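Local coordinates for protein monothiol glutaredoxin-S14, chloroplastic (Arabidopsis thaliana, PDB 3IPZ) that binds a [2Fe-2S] cluster as a chloroplast CGFS-type glutaredoxin homodimer, may donate such clusters to client proteins and is probably involved in regulating the redox state of BOLA proteins, at residues L22-R28 / F50-L56; I42-L46 / F94-Q100. Numbering follows the deposited sequence.

In the fold
Both contacts involve the beta-alpha-beta unit after helix 5-15 in the thioredoxin-like glutaredoxin fold. Interaction 1 pairs its two parallel strands, 20-24 and 51-54, and the loop after the first; interaction 2 packs the end of the connecting helix 34-45 against the C-terminal helices 87-96 and 98-108. Their centres lie 18 Å apart, yet they meet at Leu43, whose CD1 is 3.7 Å from Phe50 CD2 and 4.3 Å from Leu22 CG. Interaction 1 borders the active site: the side chain of Lys25, a probable glutathione ligand, comes within about 4 Å of that of Cys33, the inferred cluster ligand. In interaction 2, the Ile42 side chain is about 7 Å from that of Cys87, also probably glutathione-binding.

Interaction 1. Residues L22-R28 / F50-L56; sequences LFMKGTR and FEDVNIL
Arg28 and Asp52, the two residues most covered here, tie the loop after strand 20-24 to strand 51-54. Arg28 NH2 forms a salt bridge with Asp52 OD1 at 3.0 Å and donates to Phe50 O at 2.8 Å, while Arg28 N reaches Asp52 OD2 at 2.9 Å. With chi1 near 100°, between wells, the arginine side chain lays its guanidinium flat on the Phe50 ring (chi1 p), centres 4.0 Å apart and planes at 15°, a stacked cation-pi pair. One water accepts from both Arg28 NH1 and Phe50 N, each at 3.0 Å.

Leu22, next in buried area, continues the parallel pairing after a Val20-Glu51 backbone hydrogen bond. The axes of the extended segments 22-24 and 51-54 approach to 4.8 Å, their N-to-C directions 28° apart, in register Leu22-Asp52, Phe23-Val53 and Met24-Asn54. Leu22 N bonds Glu51 O (2.7 Å), Val53 N bonds Leu22 O (2.8 Å), Met24 N bonds Val53 O (2.9 Å) and Ile55 N bonds Met24 O (2.9 Å). These are the two parallel strands of the beta-alpha-beta crossover through helix 34-45 in the glutaredoxin fold. Leu22 shares its face with Asp52 and packs its CB 4.2 Å from Phe50 CD2; on the other face, Phe23 CD2 lies 3.7 Å from Val53 CB. Still within strand 51-54, Asn54 OD1 accepts from Leu56 N (2.8 Å) in an Asx turn and from Gly26 N (3.1 Å).

Interaction 2. Residues I42-L46 / F94-Q100; sequences ILKNL and FKTGELQ
Apolar contacts hold the C-terminal part of helix 34-45 and Leu46 to the junction between helices 87-96 and 98-108, burying 289 Å² in all. The backbones stay well apart: the nearest CA pairs are Ile42-Phe94 at 7.4 Å and Leu46-Gln100 at 7.7 Å, so side chains fill the space between them. Ile42 (m, m) and Leu46 (m, t), one helical turn apart and linked by a 3.2 Å hydrogen bond from Leu46 N to Ile42 O, both point their CA-to-CB bonds toward the other segment. Leu46 CD2 comes within 3.6 Å of Phe94 CE1, and Leu99 CD1 lies 3.4 Å from Ile42 CG2 and 3.8 Å from Leu46 CD1.

The aromatic ring supplies a second kind of contact. Phe94, with chi1 t, offers one face to Ile42, whose CD1 sits 3.8 Å from the ring centroid and 28° off its normal, a CH-pi interaction. Leu46 CD2 instead approaches the ring edge, as does Asn45 ND2, 3.6 Å from Phe94 CZ.

Phe94 and Leu99 lie either side in sequence of a sharp bend at Gly97, which leaves the first helix with positive phi (99/-11) and occupies the N-cap position of the next. A CB at these angles would be jammed against the carbonyl oxygen of Thr96.

Around this contact, Leu99 also touches Ala93 of helix 87-96 and reaches Ile79 on strand 76-79, while Leu43 of helix 34-45 packs on Leu77 of that same strand and on Phe50, just before strand 51-54.

Interaction 1. Residues L22-R28 / F50-L56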
loop_
_atom_site.group_PDB
_atom_site.type_symbol
_atom_site.label_atom_id
_atom_site.label_comp_id
_atom_site.label_asym_id
_atom_site.label_seq_id
_atom_site.Cartn_x
_atom_site.Cartn_y
_atom_site.Cartn_z
ATOM N N LEU A 22 2.206 -1.186 2.589
ATOM C CA LEU A 22 0.751 -1.204 2.579
ATOM C C LEU A 22 0.142 -0.132 3.478
ATOM O O LEU A 22 0.414 -0.090 4.668
ATOM C CB LEU A 22 0.271 -2.563 3.066
ATOM C CG LEU A 22 -1.113 -3.108 2.758
ATOM C CD1 LEU A 22 -1.641 -3.726 4.033
ATOM C CD2 LEU A 22 -2.033 -2.042 2.229
ATOM N N PHE A 23 -0.685 0.735 2.913
ATOM C CA PHE A 23 -1.356 1.744 3.723
ATOM C C PHE A 23 -2.743 1.172 3.979
ATOM O O PHE A 23 -3.507 0.970 3.056
ATOM C CB PHE A 23 -1.407 3.074 2.979
ATOM C CG PHE A 23 -0.057 3.698 2.807
ATOM C CD1 PHE A 23 0.609 3.633 1.584
ATOM C CD2 PHE A 23 0.579 4.303 3.891
ATOM C CE1 PHE A 23 1.889 4.157 1.437
ATOM C CE2 PHE A 23 1.865 4.835 3.761
ATOM C CZ PHE A 23 2.524 4.762 2.530
ATOM N N MET A 24 -3.047 0.899 5.244
ATOM C CA MET A 24 -4.314 0.277 5.606
ATOM C C MET A 24 -5.058 0.916 6.768
ATOM O O MET A 24 -4.597 1.879 7.387
ATOM C CB MET A 24 -4.059 -1.187 5.967
ATOM C CG MET A 24 -3.155 -1.342 7.176
ATOM S SD MET A 24 -2.678 -3.052 7.557
ATOM C CE MET A 24 -4.297 -3.763 7.967
ATOM N N LYS A 25 -6.233 0.361 7.046
ATOM C CA LYS A 25 -7.055 0.805 8.157
ATOM C C LYS A 25 -6.752 -0.224 9.234
ATOM O O LYS A 25 -7.177 -1.383 9.150
ATOM C CB LYS A 25 -8.532 0.784 7.766
ATOM C CG LYS A 25 -8.863 1.837 6.720
ATOM C CD LYS A 25 -10.334 1.909 6.425
ATOM C CE LYS A 25 -10.619 3.051 5.471
ATOM N NZ LYS A 25 -12.066 3.104 5.094
ATOM N N GLY A 26 -5.972 0.191 10.226
ATOM C CA GLY A 26 -5.609 -0.727 11.281
ATOM C C GLY A 26 -4.183 -1.206 11.124
ATOM O O GLY A 26 -3.350 -0.536 10.510
ATOM N N THR A 27 -3.916 -2.391 11.662
ATOM C CA THR A 27 -2.591 -2.983 11.635
ATOM C C THR A 27 -2.712 -4.390 11.065
ATOM O O THR A 27 -3.811 -4.943 11.001
ATOM C CB THR A 27 -2.013 -3.042 13.074
ATOM O OG1 THR A 27 -0.612 -3.325 13.019
ATOM C CG2 THR A 27 -2.694 -4.140 13.869
ATOM N N ARG A 28 -1.592 -4.983 10.668
ATOM C CA ARG A 28 -1.635 -6.317 10.082
ATOM C C ARG A 28 -2.239 -7.363 10.996
ATOM O O ARG A 28 -2.890 -8.296 10.533
ATOM C CB ARG A 28 -0.240 -6.771 9.642
ATOM C CG ARG A 28 0.464 -7.710 10.606
ATOM C CD ARG A 28 1.771 -8.171 10.003
ATOM N NE ARG A 28 2.547 -7.027 9.539
ATOM C CZ ARG A 28 3.520 -7.104 8.637
ATOM N NH1 ARG A 28 3.842 -8.280 8.098
ATOM N NH2 ARG A 28 4.163 -6.002 8.263
ATOM N N PHE A 50 6.585 -7.121 4.135
ATOM C CA PHE A 50 6.079 -5.789 3.842
ATOM C C PHE A 50 5.912 -4.911 5.073
ATOM O O PHE A 50 5.889 -5.399 6.204
ATOM C CB PHE A 50 4.734 -5.889 3.116
ATOM C CG PHE A 50 3.638 -6.508 3.945
ATOM C CD1 PHE A 50 3.587 -7.885 4.142
ATOM C CD2 PHE A 50 2.670 -5.702 4.553
ATOM C CE1 PHE A 50 2.592 -8.457 4.933
ATOM C CE2 PHE A 50 1.668 -6.260 5.348
ATOM C CZ PHE A 50 1.631 -7.643 5.538
ATOM N N GLU A 51 5.807 -3.606 4.840
ATOM C CA GLU A 51 5.601 -2.652 5.912
ATOM C C GLU A 51 4.133 -2.215 5.899
ATOM O O GLU A 51 3.609 -1.816 4.859
ATOM C CB GLU A 51 6.488 -1.428 5.719
ATOM C CG GLU A 51 6.309 -0.377 6.811
ATOM C CD GLU A 51 6.879 -0.822 8.152
ATOM O OE1 GLU A 51 6.482 -0.248 9.193
ATOM O OE2 GLU A 51 7.735 -1.736 8.158
ATOM N N ASP A 52 3.464 -2.310 7.043
ATOM C CA ASP A 52 2.070 -1.890 7.129
ATOM C C ASP A 52 1.972 -0.586 7.913
ATOM O O ASP A 52 2.530 -0.447 9.001
ATOM C CB ASP A 52 1.193 -2.983 7.771
ATOM C CG ASP A 52 1.592 -3.310 9.205
ATOM O OD1 ASP A 52 2.783 -3.596 9.450
ATOM O OD2 ASP A 52 0.704 -3.298 10.089
ATOM N N VAL A 53 1.276 0.380 7.332
ATOM C CA VAL A 53 1.103 1.684 7.949
ATOM C C VAL A 53 -0.379 1.978 8.187
ATOM O O VAL A 53 -1.186 1.964 7.256
ATOM C CB VAL A 53 1.700 2.777 7.050
ATOM C CG1 VAL A 53 1.398 4.155 7.604
ATOM C CG2 VAL A 53 3.187 2.563 6.939
ATOM N N ASN A 54 -0.729 2.240 9.440
ATOM C CA ASN A 54 -2.103 2.549 9.803
ATOM C C ASN A 54 -2.439 4.026 9.501
ATOM O O ASN A 54 -1.897 4.931 10.132
ATOM C CB ASN A 54 -2.298 2.266 11.293
ATOM C CG ASN A 54 -3.758 2.272 11.710
ATOM O OD1 ASN A 54 -4.613 2.860 11.041
ATOM N ND2 ASN A 54 -4.046 1.628 12.840
ATOM N N ILE A 55 -3.322 4.275 8.536
ATOM C CA ILE A 55 -3.701 5.652 8.218
ATOM C C ILE A 55 -4.919 6.134 9.025
ATOM O O ILE A 55 -5.425 7.232 8.802
ATOM C CB ILE A 55 -3.969 5.848 6.692
ATOM C CG1 ILE A 55 -4.765 4.669 6.108
ATOM C CG2 ILE A 55 -2.652 6.016 5.966
ATOM C CD1 ILE A 55 -6.226 4.612 6.537
ATOM N N LEU A 56 -5.380 5.316 9.972
ATOM C CA LEU A 56 -6.526 5.684 10.813
ATOM C C LEU A 56 -6.118 6.612 11.957
ATOM O O LEU A 56 -6.967 7.120 12.693
ATOM C CB LEU A 56 -7.191 4.438 11.403
ATOM C CG LEU A 56 -8.035 3.627 10.425
ATOM C CD1 LEU A 56 -8.689 2.488 11.162
ATOM C CD2 LEU A 56 -9.089 4.517 9.782
HETATM O O HOH W 1 6.395 -8.710 6.645
#

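Interaction 2. Residues I42-L46 / F94-Q100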
loop_
_atom_site.group_PDB
_atom_site.type_symbol
_atom_site.label_atom_id
_atom_site.label_comp_id
_atom_site.label_asym_id
_atom_site.label_seq_id
_atom_site.Cartn_x
_atom_site.Cartn_y
_atom_site.Cartn_z
ATOM N N ILE A 42 -3.664 -11.604 1.460
ATOM C CA ILE A 42 -3.055 -11.869 0.160
ATOM C C ILE A 42 -1.541 -11.867 0.376
ATOM O O ILE A 42 -0.847 -12.813 0.001
ATOM C CB ILE A 42 -3.362 -10.755 -0.894
ATOM C CG1 ILE A 42 -4.850 -10.660 -1.184
ATOM C CG2 ILE A 42 -2.626 -11.038 -2.178
ATOM C CD1 ILE A 42 -5.568 -11.940 -1.701
ATOM N N LEU A 43 -1.040 -10.792 0.983
ATOM C CA LEU A 43 0.393 -10.641 1.224
ATOM C C LEU A 43 0.982 -11.712 2.130
ATOM O O LEU A 43 2.130 -12.112 1.948
ATOM C CB LEU A 43 0.704 -9.250 1.793
ATOM C CG LEU A 43 0.414 -8.054 0.880
ATOM C CD1 LEU A 43 0.788 -6.785 1.598
ATOM C CD2 LEU A 43 1.191 -8.173 -0.430
ATOM N N LYS A 44 0.214 -12.167 3.113
ATOM C CA LYS A 44 0.705 -13.217 3.997
ATOM C C LYS A 44 0.757 -14.551 3.238
ATOM O O LYS A 44 1.667 -15.353 3.442
ATOM C CB LYS A 44 -0.183 -13.346 5.239
ATOM C CG LYS A 44 -0.006 -12.219 6.260
ATOM C CD LYS A 44 -0.721 -12.531 7.575
ATOM C CE LYS A 44 -0.476 -11.445 8.620
ATOM N NZ LYS A 44 -1.062 -11.772 9.953
ATOM N N ASN A 45 -0.217 -14.769 2.358
ATOM C CA ASN A 45 -0.293 -15.978 1.548
ATOM C C ASN A 45 0.962 -16.139 0.678
ATOM O O ASN A 45 1.524 -17.236 0.564
ATOM C CB ASN A 45 -1.531 -15.910 0.647
ATOM C CG ASN A 45 -1.603 -17.064 -0.351
ATOM O OD1 ASN A 45 -2.103 -18.143 -0.035
ATOM N ND2 ASN A 45 -1.091 -16.839 -1.561
ATOM N N LEU A 46 1.398 -15.034 0.074
ATOM C CA LEU A 46 2.563 -15.035 -0.813
ATOM C C LEU A 46 3.904 -15.023 -0.098
ATOM O O LEU A 46 4.950 -15.108 -0.741
ATOM C CB LEU A 46 2.506 -13.839 -1.769
ATOM C CG LEU A 46 1.238 -13.689 -2.620
ATOM C CD1 LEU A 46 1.385 -12.480 -3.523
ATOM C CD2 LEU A 46 1.002 -14.941 -3.449
ATOM N N PHE A 94 -3.831 -10.613 -8.013
ATOM C CA PHE A 94 -3.498 -11.789 -7.227
ATOM C C PHE A 94 -3.997 -13.037 -7.962
ATOM O O PHE A 94 -3.243 -13.984 -8.173
ATOM C CB PHE A 94 -4.146 -11.709 -5.848
ATOM C CG PHE A 94 -3.983 -12.958 -5.038
ATOM C CD1 PHE A 94 -2.716 -13.435 -4.725
ATOM C CD2 PHE A 94 -5.094 -13.659 -4.590
ATOM C CE1 PHE A 94 -2.558 -14.600 -3.970
ATOM C CE2 PHE A 94 -4.949 -14.829 -3.834
ATOM C CZ PHE A 94 -3.679 -15.298 -3.524
ATOM N N LYS A 95 -5.273 -13.028 -8.342
ATOM C CA LYS A 95 -5.882 -14.139 -9.073
ATOM C C LYS A 95 -5.156 -14.362 -10.395
ATOM O O LYS A 95 -4.969 -15.485 -10.856
ATOM C CB LYS A 95 -7.345 -13.830 -9.389
ATOM C CG LYS A 95 -8.247 -13.652 -8.183
ATOM C CD LYS A 95 -9.654 -13.286 -8.645
ATOM C CE LYS A 95 -10.591 -13.000 -7.478
ATOM N NZ LYS A 95 -11.888 -12.432 -7.958
ATOM N N THR A 96 -4.742 -13.260 -10.989
ATOM C CA THR A 96 -4.067 -13.249 -12.268
ATOM C C THR A 96 -2.601 -13.679 -12.250
ATOM O O THR A 96 -2.091 -14.209 -13.245
ATOM C CB THR A 96 -4.203 -11.837 -12.844
ATOM O OG1 THR A 96 -5.127 -11.862 -13.936
ATOM C CG2 THR A 96 -2.879 -11.275 -13.256
ATOM N N GLY A 97 -1.922 -13.450 -11.130
ATOM C CA GLY A 97 -0.515 -13.796 -11.034
ATOM C C GLY A 97 0.364 -12.572 -11.258
ATOM O O GLY A 97 1.580 -12.615 -11.024
ATOM N N GLU A 98 -0.253 -11.479 -11.717
ATOM C CA GLU A 98 0.450 -10.211 -11.966
ATOM C C GLU A 98 1.019 -9.603 -10.664
ATOM O O GLU A 98 2.066 -8.957 -10.663
ATOM C CB GLU A 98 -0.506 -9.218 -12.627
ATOM C CG GLU A 98 0.091 -7.847 -12.924
ATOM C CD GLU A 98 -0.944 -6.859 -13.462
ATOM O OE1 GLU A 98 -1.714 -7.244 -14.370
ATOM O OE2 GLU A 98 -0.983 -5.701 -12.989
ATOM N N LEU A 99 0.314 -9.814 -9.560
ATOM C CA LEU A 99 0.751 -9.316 -8.265
ATOM C C LEU A 99 2.108 -9.957 -7.935
ATOM O O LEU A 99 3.055 -9.277 -7.553
ATOM C CB LEU A 99 -0.270 -9.707 -7.189
ATOM C CG LEU A 99 -0.398 -8.833 -5.936
ATOM C CD1 LEU A 99 -0.864 -9.707 -4.807
ATOM C CD2 LEU A 99 0.908 -8.168 -5.573
ATOM N N GLN A 100 2.191 -11.273 -8.088
ATOM C CA GLN A 100 3.422 -12.000 -7.805
ATOM C C GLN A 100 4.558 -11.549 -8.712
ATOM O O GLN A 100 5.687 -11.337 -8.256
ATOM C CB GLN A 100 3.191 -13.504 -7.942
ATOM C CG GLN A 100 2.162 -14.041 -6.959
ATOM C CD GLN A 100 0.709 -13.909 -7.433
ATOM O OE1 GLN A 100 0.322 -12.934 -8.088
ATOM N NE2 GLN A 100 -0.105 -14.895 -7.077
#